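Local coordinates for hypothetical protein PH1897 (Pyrococcus horikoshii, PDB 1VDW) that probably removes phosphate from fructose 1,6-bisphosphate and inositol monophosphate with the help of magnesium, working as a homodimer of the inositol monophosphatase superfamily, at residues A[85-90]-A[174-179]; A[100-105]-A[202-207]; A[196-201]-A[231-236]. All coordinates share one frame; numbering follows the deposited sequence.

Contact 1 (A[85-90]-A[174-179]). With EDO (1,2-ethanediol), chain C.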
ATOM      1  N   PRO A  85      -4.995 -10.944  14.906  1.00 12.22           N
ATOM      2  CA  PRO A  85      -3.983 -11.924  14.495  1.00 12.55           C
ATOM      3  C   PRO A  85      -3.356 -11.647  13.132  1.00 12.19           C
ATOM      4  O   PRO A  85      -2.183 -11.938  12.900  1.00 12.97           O
ATOM      5  CB  PRO A  85      -4.755 -13.242  14.514  1.00 13.63           C
ATOM      6  CG  PRO A  85      -5.790 -13.014  15.570  1.00 14.96           C
ATOM      7  CD  PRO A  85      -6.258 -11.615  15.268  1.00 13.60           C
ATOM      8  N   LEU A  86      -4.156 -11.110  12.222  1.00 11.10           N
ATOM      9  CA  LEU A  86      -3.663 -10.787  10.893  1.00 11.52           C
ATOM     10  C   LEU A  86      -4.487  -9.684  10.269  1.00 11.11           C
ATOM     11  O   LEU A  86      -5.600  -9.908   9.789  1.00 12.14           O
ATOM     12  CB  LEU A  86      -3.682 -12.013   9.971  1.00 12.91           C
ATOM     13  CG  LEU A  86      -3.234 -11.754   8.524  1.00 14.11           C
ATOM     14  CD1 LEU A  86      -1.752 -11.405   8.487  1.00 15.00           C
ATOM     15  CD2 LEU A  86      -3.516 -12.986   7.670  1.00 15.66           C
ATOM     16  N   ASP A  87      -3.939  -8.480  10.319  1.00  8.96           N
ATOM     17  CA  ASP A  87      -4.573  -7.323   9.713  1.00  9.85           C
ATOM     18  C   ASP A  87      -4.065  -7.327   8.279  1.00  9.63           C
ATOM     19  O   ASP A  87      -2.875  -7.495   8.047  1.00 11.61           O
ATOM     20  CB  ASP A  87      -4.131  -6.044  10.416  1.00 10.35           C
ATOM     21  CG  ASP A  87      -4.918  -4.831   9.963  1.00 11.34           C
ATOM     22  OD1 ASP A  87      -5.759  -4.972   9.051  1.00 12.81           O
ATOM     23  OD2 ASP A  87      -4.697  -3.741  10.518  1.00 14.47           O
ATOM     24  N   GLY A  88      -4.962  -7.164   7.315  1.00  9.85           N
ATOM     25  CA  GLY A  88      -4.547  -7.162   5.921  1.00  9.14           C
ATOM     26  C   GLY A  88      -4.689  -8.517   5.256  1.00  9.29           C
ATOM     27  O   GLY A  88      -3.889  -8.885   4.402  1.00 10.17           O
ATOM     28  N   SER A  89      -5.729  -9.257   5.634  1.00  9.69           N
ATOM     29  CA  SER A  89      -5.983 -10.585   5.085  1.00 10.96           C
ATOM     30  C   SER A  89      -6.102 -10.600   3.559  1.00  9.42           C
ATOM     31  O   SER A  89      -5.450 -11.401   2.888  1.00 10.73           O
ATOM     32  CB  SER A  89      -7.256 -11.175   5.699  1.00 13.01           C
ATOM     33  OG  SER A  89      -7.498 -12.477   5.193  1.00 16.25           O
ATOM     34  N   TYR A  90      -6.961  -9.739   3.014  1.00  9.80           N
ATOM     35  CA  TYR A  90      -7.118  -9.686   1.564  1.00  8.85           C
ATOM     36  C   TYR A  90      -5.766  -9.422   0.916  1.00  8.60           C
ATOM     37  O   TYR A  90      -5.392 -10.064  -0.063  1.00  9.04           O
ATOM     38  CB  TYR A  90      -8.088  -8.580   1.131  1.00 10.52           C
ATOM     39  CG  TYR A  90      -8.168  -8.464  -0.377  1.00  9.73           C
ATOM     40  CD1 TYR A  90      -9.058  -9.250  -1.108  1.00 11.01           C
ATOM     41  CD2 TYR A  90      -7.290  -7.632  -1.079  1.00  9.66           C
ATOM     42  CE1 TYR A  90      -9.070  -9.221  -2.498  1.00 11.31           C
ATOM     43  CE2 TYR A  90      -7.293  -7.595  -2.476  1.00 10.66           C
ATOM     44  CZ  TYR A  90      -8.182  -8.395  -3.178  1.00 10.29           C
ATOM     45  OH  TYR A  90      -8.178  -8.395  -4.556  1.00 11.65           O
ATOM     46  N   ALA A 174      -4.762  -2.108   5.701  1.00  8.79           N
ATOM     47  CA  ALA A 174      -4.252  -2.614   6.984  1.00  8.36           C
ATOM     48  C   ALA A 174      -4.125  -1.411   7.910  1.00  8.33           C
ATOM     49  O   ALA A 174      -3.059  -0.795   8.022  1.00  8.46           O
ATOM     50  CB  ALA A 174      -2.903  -3.288   6.799  1.00 10.58           C
ATOM     51  N   ILE A 175      -5.220  -1.083   8.583  1.00  8.78           N
ATOM     52  CA  ILE A 175      -5.253   0.078   9.454  1.00  9.04           C
ATOM     53  C   ILE A 175      -4.162   0.095  10.528  1.00  9.49           C
ATOM     54  O   ILE A 175      -3.695   1.165  10.917  1.00  8.82           O
ATOM     55  CB  ILE A 175      -6.657   0.231  10.107  1.00 10.38           C
ATOM     56  CG1 ILE A 175      -6.900   1.696  10.472  1.00 10.87           C
ATOM     57  CG2 ILE A 175      -6.778  -0.642  11.350  1.00 11.20           C
ATOM     58  CD1 ILE A 175      -7.067   2.600   9.264  1.00 11.67           C
ATOM     59  N   ALA A 176      -3.749  -1.074  11.008  1.00 10.21           N
ATOM     60  CA  ALA A 176      -2.702  -1.111  12.024  1.00  9.54           C
ATOM     61  C   ALA A 176      -1.430  -0.494  11.463  1.00  9.38           C
ATOM     62  O   ALA A 176      -0.751   0.277  12.143  1.00 10.02           O
ATOM     63  CB  ALA A 176      -2.433  -2.549  12.471  1.00 10.71           C
ATOM     64  N   LEU A 177      -1.099  -0.832  10.223  1.00  9.11           N
ATOM     65  CA  LEU A 177       0.094  -0.274   9.605  1.00  9.51           C
ATOM     66  C   LEU A 177      -0.068   1.205   9.335  1.00  9.21           C
ATOM     67  O   LEU A 177       0.878   1.974   9.488  1.00  9.45           O
ATOM     68  CB  LEU A 177       0.424  -0.982   8.291  1.00 10.46           C
ATOM     69  CG  LEU A 177       0.905  -2.424   8.418  1.00 10.87           C
ATOM     70  CD1 LEU A 177       1.289  -2.930   7.044  1.00 10.81           C
ATOM     71  CD2 LEU A 177       2.099  -2.506   9.369  1.00 11.53           C
ATOM     72  N   GLU A 178      -1.261   1.619   8.928  1.00  7.95           N
ATOM     73  CA  GLU A 178      -1.445   3.026   8.643  1.00  7.81           C
ATOM     74  C   GLU A 178      -1.272   3.851   9.914  1.00  8.11           C
ATOM     75  O   GLU A 178      -0.667   4.918   9.887  1.00  8.35           O
ATOM     76  CB  GLU A 178      -2.786   3.222   7.931  1.00  9.24           C
ATOM     77  CG  GLU A 178      -2.642   2.753   6.475  1.00  9.93           C
ATOM     78  CD  GLU A 178      -3.939   2.391   5.789  1.00  9.72           C
ATOM     79  OE1 GLU A 178      -4.631   1.471   6.267  1.00 10.53           O
ATOM     80  OE2 GLU A 178      -4.259   3.019   4.753  1.00  9.23           O
ATOM     81  N   LEU A 179      -1.756   3.338  11.040  1.00  7.57           N
ATOM     82  CA  LEU A 179      -1.580   4.028  12.310  1.00  8.22           C
ATOM     83  C   LEU A 179      -0.100   3.994  12.725  1.00  8.83           C
ATOM     84  O   LEU A 179       0.414   4.970  13.274  1.00  8.95           O
ATOM     85  CB  LEU A 179      -2.462   3.387  13.383  1.00  9.01           C
ATOM     86  CG  LEU A 179      -3.948   3.732  13.229  1.00  9.76           C
ATOM     87  CD1 LEU A 179      -4.785   2.817  14.103  1.00 10.33           C
ATOM     88  CD2 LEU A 179      -4.177   5.198  13.603  1.00 11.70           C
TER
HETATM   89  C1  EDO C1002      -9.782  -3.761   8.859  1.00 16.51           C
HETATM   90  O1  EDO C1002      -9.454  -5.079   8.428  1.00 16.64           O
HETATM   91  C2  EDO C1002      -8.537  -3.109   9.488  1.00 15.38           C
HETATM   92  O2  EDO C1002      -7.470  -3.037   8.523  1.00 13.25           O

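Contact 2 (A[100-105]-A[202-207])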
ATOM      1  N   ALA A 100      -0.151  -7.127   8.934  1.00  8.47           N
ATOM      2  CA  ALA A 100       0.534  -7.060  10.213  1.00  8.61           C
ATOM      3  C   ALA A 100      -0.182  -7.814  11.308  1.00  9.35           C
ATOM      4  O   ALA A 100      -1.309  -8.270  11.134  1.00  9.92           O
ATOM      5  CB  ALA A 100       0.657  -5.599  10.631  1.00 11.53           C
ATOM      6  N   VAL A 101       0.510  -7.937  12.438  1.00  9.08           N
ATOM      7  CA  VAL A 101      -0.041  -8.538  13.645  1.00  9.34           C
ATOM      8  C   VAL A 101      -0.189  -7.344  14.590  1.00  9.11           C
ATOM      9  O   VAL A 101       0.737  -6.537  14.721  1.00  9.80           O
ATOM     10  CB  VAL A 101       0.924  -9.548  14.279  1.00 11.02           C
ATOM     11  CG1 VAL A 101       0.352 -10.053  15.600  1.00 12.66           C
ATOM     12  CG2 VAL A 101       1.153 -10.707  13.330  1.00 13.21           C
ATOM     13  N   SER A 102      -1.342  -7.233  15.241  1.00  9.91           N
ATOM     14  CA  SER A 102      -1.620  -6.113  16.146  1.00  9.53           C
ATOM     15  C   SER A 102      -2.043  -6.618  17.524  1.00  9.84           C
ATOM     16  O   SER A 102      -3.018  -7.361  17.637  1.00 10.86           O
ATOM     17  CB  SER A 102      -2.735  -5.250  15.540  1.00 11.00           C
ATOM     18  OG  SER A 102      -3.133  -4.206  16.410  1.00 12.28           O
ATOM     19  N   VAL A 103      -1.317  -6.211  18.563  1.00  9.17           N
ATOM     20  CA  VAL A 103      -1.619  -6.646  19.926  1.00 10.09           C
ATOM     21  C   VAL A 103      -1.528  -5.499  20.926  1.00  9.50           C
ATOM     22  O   VAL A 103      -0.517  -4.805  20.988  1.00 10.07           O
ATOM     23  CB  VAL A 103      -0.631  -7.748  20.392  1.00 10.66           C
ATOM     24  CG1 VAL A 103      -0.847  -8.062  21.868  1.00 13.43           C
ATOM     25  CG2 VAL A 103      -0.811  -9.002  19.564  1.00 12.48           C
ATOM     26  N   ALA A 104      -2.589  -5.306  21.707  1.00 10.34           N
ATOM     27  CA  ALA A 104      -2.612  -4.275  22.743  1.00 10.56           C
ATOM     28  C   ALA A 104      -2.880  -4.979  24.075  1.00 11.16           C
ATOM     29  O   ALA A 104      -3.807  -5.783  24.186  1.00 12.28           O
ATOM     30  CB  ALA A 104      -3.700  -3.254  22.457  1.00 11.08           C
ATOM     31  N   ILE A 105      -2.050  -4.677  25.068  1.00 10.92           N
ATOM     32  CA  ILE A 105      -2.151  -5.282  26.398  1.00 12.90           C
ATOM     33  C   ILE A 105      -2.651  -4.275  27.416  1.00 12.44           C
ATOM     34  O   ILE A 105      -2.094  -3.184  27.555  1.00 12.44           O
ATOM     35  CB  ILE A 105      -0.785  -5.783  26.888  1.00 12.59           C
ATOM     36  CG1 ILE A 105      -0.111  -6.626  25.805  1.00 17.33           C
ATOM     37  CG2 ILE A 105      -0.957  -6.582  28.173  1.00 15.68           C
ATOM     38  CD1 ILE A 105      -0.811  -7.909  25.492  1.00 18.93           C
ATOM     39  N   ILE A 202      -7.950  -1.419  15.764  1.00 11.75           N
ATOM     40  CA  ILE A 202      -7.205  -0.215  16.090  1.00 11.31           C
ATOM     41  C   ILE A 202      -6.521  -0.085  17.438  1.00 11.03           C
ATOM     42  O   ILE A 202      -5.745   0.842  17.637  1.00 10.85           O
ATOM     43  CB  ILE A 202      -8.118   1.021  15.948  1.00 12.37           C
ATOM     44  CG1 ILE A 202      -9.250   0.947  16.978  1.00 14.44           C
ATOM     45  CG2 ILE A 202      -8.702   1.080  14.541  1.00 13.62           C
ATOM     46  CD1 ILE A 202     -10.079   2.212  17.076  1.00 17.81           C
ATOM     47  N   ALA A 203      -6.794  -0.996  18.363  1.00 11.11           N
ATOM     48  CA  ALA A 203      -6.226  -0.882  19.697  1.00 11.10           C
ATOM     49  C   ALA A 203      -4.727  -0.607  19.764  1.00  9.34           C
ATOM     50  O   ALA A 203      -4.301   0.390  20.341  1.00 10.50           O
ATOM     51  CB  ALA A 203      -6.571  -2.121  20.516  1.00 12.42           C
ATOM     52  N   ALA A 204      -3.924  -1.481  19.172  1.00 10.36           N
ATOM     53  CA  ALA A 204      -2.481  -1.292  19.220  1.00  9.44           C
ATOM     54  C   ALA A 204      -2.040  -0.025  18.494  1.00  9.06           C
ATOM     55  O   ALA A 204      -1.188   0.717  18.979  1.00  9.71           O
ATOM     56  CB  ALA A 204      -1.771  -2.508  18.632  1.00 10.74           C
ATOM     57  N   GLY A 205      -2.621   0.217  17.325  1.00  8.94           N
ATOM     58  CA  GLY A 205      -2.266   1.394  16.555  1.00  9.50           C
ATOM     59  C   GLY A 205      -2.544   2.676  17.309  1.00  9.22           C
ATOM     60  O   GLY A 205      -1.772   3.626  17.230  1.00  9.91           O
ATOM     61  N   VAL A 206      -3.650   2.704  18.045  1.00  9.36           N
ATOM     62  CA  VAL A 206      -4.002   3.892  18.811  1.00 10.84           C
ATOM     63  C   VAL A 206      -3.012   4.104  19.955  1.00 10.28           C
ATOM     64  O   VAL A 206      -2.554   5.222  20.191  1.00 10.75           O
ATOM     65  CB  VAL A 206      -5.438   3.786  19.369  1.00 11.15           C
ATOM     66  CG1 VAL A 206      -5.697   4.899  20.377  1.00 13.47           C
ATOM     67  CG2 VAL A 206      -6.438   3.885  18.228  1.00 13.61           C
ATOM     68  N   VAL A 207      -2.674   3.030  20.662  1.00  9.80           N
ATOM     69  CA  VAL A 207      -1.720   3.143  21.762  1.00 10.96           C
ATOM     70  C   VAL A 207      -0.364   3.621  21.249  1.00 10.34           C
ATOM     71  O   VAL A 207       0.244   4.532  21.812  1.00 10.94           O
ATOM     72  CB  VAL A 207      -1.524   1.788  22.483  1.00 10.56           C
ATOM     73  CG1 VAL A 207      -0.361   1.879  23.470  1.00 12.92           C
ATOM     74  CG2 VAL A 207      -2.793   1.402  23.225  1.00 12.82           C
TER
HETATM   75  O   HOH W   1      -3.977  -1.638  15.668  1.00 11.52           O
HETATM   76  O   HOH W   2      -5.124  -4.562  18.256  1.00 13.66           O

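Contact 3 (A[196-201]-A[231-236])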
ATOM      1  N   TYR A 196     -16.887   0.834   9.994  1.00 15.83           N
ATOM      2  CA  TYR A 196     -16.492  -0.541   9.695  1.00 16.50           C
ATOM      3  C   TYR A 196     -15.484  -1.157  10.670  1.00 15.47           C
ATOM      4  O   TYR A 196     -15.544  -2.349  10.964  1.00 16.60           O
ATOM      5  CB  TYR A 196     -15.907  -0.564   8.280  1.00 17.22           C
ATOM      6  CG  TYR A 196     -15.314  -1.880   7.829  1.00 19.13           C
ATOM      7  CD1 TYR A 196     -16.125  -2.903   7.339  1.00 22.31           C
ATOM      8  CD2 TYR A 196     -13.935  -2.084   7.854  1.00 19.84           C
ATOM      9  CE1 TYR A 196     -15.574  -4.100   6.881  1.00 22.09           C
ATOM     10  CE2 TYR A 196     -13.376  -3.273   7.399  1.00 21.93           C
ATOM     11  CZ  TYR A 196     -14.199  -4.275   6.910  1.00 22.26           C
ATOM     12  OH  TYR A 196     -13.644  -5.443   6.440  1.00 25.05           O
ATOM     13  N   LEU A 197     -14.547  -0.350  11.153  1.00 14.06           N
ATOM     14  CA  LEU A 197     -13.516  -0.833  12.067  1.00 14.15           C
ATOM     15  C   LEU A 197     -14.049  -1.306  13.408  1.00 13.76           C
ATOM     16  O   LEU A 197     -15.100  -0.864  13.862  1.00 16.16           O
ATOM     17  CB  LEU A 197     -12.481   0.265  12.312  1.00 12.70           C
ATOM     18  CG  LEU A 197     -11.673   0.755  11.110  1.00 13.49           C
ATOM     19  CD1 LEU A 197     -10.841   1.958  11.524  1.00 14.16           C
ATOM     20  CD2 LEU A 197     -10.786  -0.361  10.590  1.00 13.58           C
ATOM     21  N   ARG A 198     -13.305  -2.213  14.033  1.00 14.72           N
ATOM     22  CA  ARG A 198     -13.651  -2.741  15.348  1.00 14.47           C
ATOM     23  C   ARG A 198     -12.515  -2.345  16.287  1.00 15.34           C
ATOM     24  O   ARG A 198     -11.414  -2.028  15.833  1.00 14.24           O
ATOM     25  CB  ARG A 198     -13.772  -4.264  15.300  1.00 17.19           C
ATOM     26  CG  ARG A 198     -14.752  -4.772  14.255  1.00 22.55           C
ATOM     27  CD  ARG A 198     -16.174  -4.345  14.572  1.00 26.97           C
ATOM     28  NE  ARG A 198     -16.997  -5.469  15.006  1.00 32.65           N
ATOM     29  CZ  ARG A 198     -17.333  -6.494  14.227  1.00 33.97           C
ATOM     30  NH1 ARG A 198     -16.918  -6.539  12.967  1.00 35.59           N
ATOM     31  NH2 ARG A 198     -18.084  -7.476  14.707  1.00 35.69           N
ATOM     32  N   PRO A 199     -12.761  -2.351  17.607  1.00 14.39           N
ATOM     33  CA  PRO A 199     -11.700  -1.981  18.550  1.00 14.06           C
ATOM     34  C   PRO A 199     -10.453  -2.852  18.375  1.00 14.36           C
ATOM     35  O   PRO A 199      -9.327  -2.390  18.565  1.00 15.09           O
ATOM     36  CB  PRO A 199     -12.366  -2.185  19.908  1.00 15.01           C
ATOM     37  CG  PRO A 199     -13.799  -1.857  19.622  1.00 15.53           C
ATOM     38  CD  PRO A 199     -14.036  -2.573  18.313  1.00 14.91           C
ATOM     39  N   THR A 200     -10.663  -4.110  18.007  1.00 13.59           N
ATOM     40  CA  THR A 200      -9.564  -5.048  17.801  1.00 14.09           C
ATOM     41  C   THR A 200      -8.643  -4.622  16.655  1.00 13.56           C
ATOM     42  O   THR A 200      -7.446  -4.934  16.659  1.00 13.72           O
ATOM     43  CB  THR A 200     -10.102  -6.467  17.517  1.00 15.10           C
ATOM     44  OG1 THR A 200     -11.108  -6.405  16.497  1.00 16.90           O
ATOM     45  CG2 THR A 200     -10.708  -7.066  18.780  1.00 17.83           C
ATOM     46  N   ASP A 201      -9.197  -3.908  15.679  1.00 12.40           N
ATOM     47  CA  ASP A 201      -8.416  -3.447  14.535  1.00 12.13           C
ATOM     48  C   ASP A 201      -7.486  -2.296  14.881  1.00 10.81           C
ATOM     49  O   ASP A 201      -6.369  -2.204  14.369  1.00 11.63           O
ATOM     50  CB  ASP A 201      -9.325  -2.937  13.410  1.00 12.60           C
ATOM     51  CG  ASP A 201     -10.165  -4.021  12.783  1.00 13.61           C
ATOM     52  OD1 ASP A 201      -9.636  -5.121  12.527  1.00 14.95           O
ATOM     53  OD2 ASP A 201     -11.360  -3.755  12.518  1.00 14.82           O
ATOM     54  N   THR A 231     -17.274  -6.327  18.524  1.00 27.63           N
ATOM     55  CA  THR A 231     -18.410  -6.038  17.653  1.00 27.81           C
ATOM     56  C   THR A 231     -18.689  -4.546  17.473  1.00 26.97           C
ATOM     57  O   THR A 231     -19.286  -4.134  16.478  1.00 26.36           O
ATOM     58  CB  THR A 231     -19.688  -6.707  18.189  1.00 28.21           C
ATOM     59  OG1 THR A 231     -19.955  -6.236  19.515  1.00 29.65           O
ATOM     60  CG2 THR A 231     -19.522  -8.218  18.218  1.00 29.53           C
ATOM     61  N   GLU A 232     -18.265  -3.739  18.441  1.00 25.85           N
ATOM     62  CA  GLU A 232     -18.470  -2.296  18.381  1.00 25.88           C
ATOM     63  C   GLU A 232     -17.813  -1.687  17.140  1.00 25.19           C
ATOM     64  O   GLU A 232     -16.640  -1.940  16.864  1.00 24.83           O
ATOM     65  CB  GLU A 232     -17.902  -1.645  19.644  1.00 28.09           C
ATOM     66  CG  GLU A 232     -17.857  -0.128  19.613  1.00 31.50           C
ATOM     67  CD  GLU A 232     -17.314   0.459  20.902  1.00 33.49           C
ATOM     68  OE1 GLU A 232     -17.028   1.676  20.932  1.00 35.94           O
ATOM     69  OE2 GLU A 232     -17.177  -0.295  21.888  1.00 35.25           O
ATOM     70  N   LYS A 233     -18.571  -0.888  16.395  1.00 23.25           N
ATOM     71  CA  LYS A 233     -18.046  -0.242  15.194  1.00 22.58           C
ATOM     72  C   LYS A 233     -17.413   1.082  15.591  1.00 21.15           C
ATOM     73  O   LYS A 233     -17.976   1.830  16.390  1.00 22.34           O
ATOM     74  CB  LYS A 233     -19.166   0.003  14.180  1.00 24.94           C
ATOM     75  CG  LYS A 233     -19.854  -1.260  13.693  1.00 28.02           C
ATOM     76  CD  LYS A 233     -18.885  -2.178  12.968  1.00 30.52           C
ATOM     77  CE  LYS A 233     -19.565  -3.468  12.535  1.00 32.53           C
ATOM     78  NZ  LYS A 233     -20.076  -4.245  13.699  1.00 34.37           N
ATOM     79  N   VAL A 234     -16.245   1.377  15.035  1.00 19.28           N
ATOM     80  CA  VAL A 234     -15.559   2.612  15.371  1.00 18.79           C
ATOM     81  C   VAL A 234     -15.040   3.376  14.159  1.00 17.22           C
ATOM     82  O   VAL A 234     -14.692   2.790  13.131  1.00 17.68           O
ATOM     83  CB  VAL A 234     -14.368   2.334  16.328  1.00 20.00           C
ATOM     84  CG1 VAL A 234     -13.394   1.369  15.677  0.50 20.18           C
ATOM     85  CG2 VAL A 234     -13.669   3.635  16.692  0.50 19.66           C
ATOM     86  N   ASN A 235     -15.008   4.695  14.296  1.00 16.48           N
ATOM     87  CA  ASN A 235     -14.501   5.587  13.262  1.00 16.51           C
ATOM     88  C   ASN A 235     -13.363   6.351  13.905  1.00 17.36           C
ATOM     89  O   ASN A 235     -13.438   6.715  15.080  1.00 19.99           O
ATOM     90  CB  ASN A 235     -15.574   6.574  12.814  1.00 17.70           C
ATOM     91  CG  ASN A 235     -16.713   5.900  12.102  1.00 18.43           C
ATOM     92  OD1 ASN A 235     -16.522   5.260  11.070  1.00 18.43           O
ATOM     93  ND2 ASN A 235     -17.915   6.034  12.650  1.00 22.85           N
ATOM     94  N   ILE A 236     -12.306   6.597  13.146  1.00 15.67           N
ATOM     95  CA  ILE A 236     -11.185   7.323  13.703  1.00 15.10           C
ATOM     96  C   ILE A 236     -10.645   8.430  12.816  1.00 13.45           C
ATOM     97  O   ILE A 236     -10.654   8.340  11.583  1.00 13.47           O
ATOM     98  CB  ILE A 236     -10.010   6.381  14.038  1.00 17.81           C
ATOM     99  CG1 ILE A 236      -9.531   5.678  12.766  1.00 16.86           C
ATOM    100  CG2 ILE A 236     -10.434   5.374  15.099  1.00 20.07           C
ATOM    101  CD1 ILE A 236      -8.282   4.830  12.966  1.00 20.00           C
TER
HETATM  102  O   HOH W   3     -14.584   2.466  10.210  1.00 13.56           O

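Contact 1 (A[85-90]-A[174-179])
The Asp-Pro-Leu-Asp-Gly-Ser motif that marks the inositol monophosphatase superfamily reaches the first turn of helix 175-184 through its second aspartate. Asp87 carries nearly all of the contact. Its bond to CB leads toward the helix, CG anti to the backbone N (chi1 -171°) brings the carboxylate to the amides of the first turn, and the two carboxylate oxygens take different partners. OD2 accepts the amide of Ala176, N to OD2 2.9 Å with an N-H...O angle of 163°, the donor lying nearly along the C-O axis. The fit is tight, since the methyl CB of Ala176 is also only 3.2 Å from OD2. OD1 turns to a bound 1,2-ethanediol, whose O2 donates to it over 2.6 Å. The same O2 accepts the amide of Ile175, N to O2 3.0 Å, in a nearly straight bond (168°). The Ala176 amide thus grips the carboxylate directly, the Ile175 amide just before it through the diol hydroxyl. Amides pointing from a helix N-terminus would probably favour the ionised form of Asp87. Next to it Gly88, N-cap of helix 89-93, brings its CA to 4.3 Å from CB of Ala174, itself the N-cap of helix 175-184. The positive phi of Gly88 gives a backbone shape that suits a residue without CB. An alanine in place of Asp87 would lose both oxygens, and so would probably deprive the Ala176 amide of its acceptor and disturb the predicted Mg(2+) site, to which Glu68, Asp84, Leu86 and Asp201 are also assigned. The diol, probably from the crystallisation liquor, sits between aspartate and helix start in a way consistent with the metal-dependent active site of this superfamily.

Contact 2 (A[100-105]-A[202-207])
Strand 100-105 and helix 202-207 cross at 71° with their axes only 6.3 Å apart, a closeness made possible by small side chains on both elements. The packed part is a cluster of methyls. CB of Ala104 lies 3.6 Å from CB of Ala203 and 3.7 Å from the backbone N of Ala204, so it sits against the helix backbone itself. The methyl of Ala204 in turn faces the strand, with CB 3.5 Å from the carbonyl O of Val103 and 3.1 Å from OG of Ser102. The same two helix methyls also reach the neighbouring strands, Ala203 on Val82 and Ala204 on Ile116.

The looser side is polar and bridged by two waters. Ser102 holds OG anti to its backbone N (chi1 175°), which carries the hydroxyl out toward them. One donates to OG at 2.8 Å and accepts the amide of Gly205, its oxygen 2.8 Å from Gly205 N; the other accepts from OG at 2.7 Å and takes a weak bond from Ala204 N. Ser102 is therefore donor to one water and acceptor from the other. The helix is kinked exactly here, where the amides of Ala204 and Gly205 lack partners in the preceding turn. The chemistry implies that methyl packing probably sets the spacing, while Ser102 and its waters give the Gly205 amide a good acceptor and the Ala204 amide a weak one.

Contact 3 (A[196-201]-A[231-236])
The first shell centres on Leu197 and Val234. The amide of Val234 donates to the carbonyl O of Leu197, N to O 2.8 Å at 154°, approaching from 35° out of the carbonyl plane. That oxygen also receives a CA-H...O contact from Lys233, CA to O 3.3 Å. A second one runs the other way, from CA of Arg198 to the carbonyl O of Glu232 (3.4 Å), and CD of Pro199 presses on the same carbonyl at 3.0 Å. On the apolar side, CB of Leu197 rests on CG1 of Val234, 3.7 Å away, and its CD1 meets CD1 of Ile236, the two side chains crossing at about a right angle. A water joins Tyr196 N to Val234 O.

The next shell is charged. Arg198 and Lys233 run side by side in the same direction, and NZ of Lys233 stands over the centre of one guanidinium face. The repulsion is probably eased on both sides: NZ donates to Thr231 O over 2.9 Å, in the carbonyl plane, and NH1 of Arg198 makes a salt bridge with Glu68. Further out, toward the predicted metal site, the N-cap residue Arg198 gives its backbone N to OD2 of Asp201, 2.9 Å away, from above the carboxylate plane. The guanidinium probably offsets the charge of Glu68, while the backbone N probably helps to orient Asp201, both predicted Mg(2+) ligands.

Overall arrangement
The three contacts converge on the predicted Mg(2+) site, with centres about 10 Å (contacts 1 and 2), about 12 Å (2 and 3) and about 13 Å (1 and 3) apart. A probable backbone hydrogen bond, Asp87 N to Ala100 O at 2.8 Å, ties contact 1 to the strand of contact 2. Helix 199-211 serves contacts 2 and 3: its first turn carries Asp201, and it packs Ile202 CD1 on Val234 CG1 at 3.7 Å. Ile175 closes the circuit, its CG2 lying 3.4 Å from Asp201 O. Contact 1 thus supplies the predicted ligands Leu86 and Asp87, contact 3 the predicted ligand Asp201, and contact 2 places strand 100-107 next to the site, Ser102 packing on Asp84.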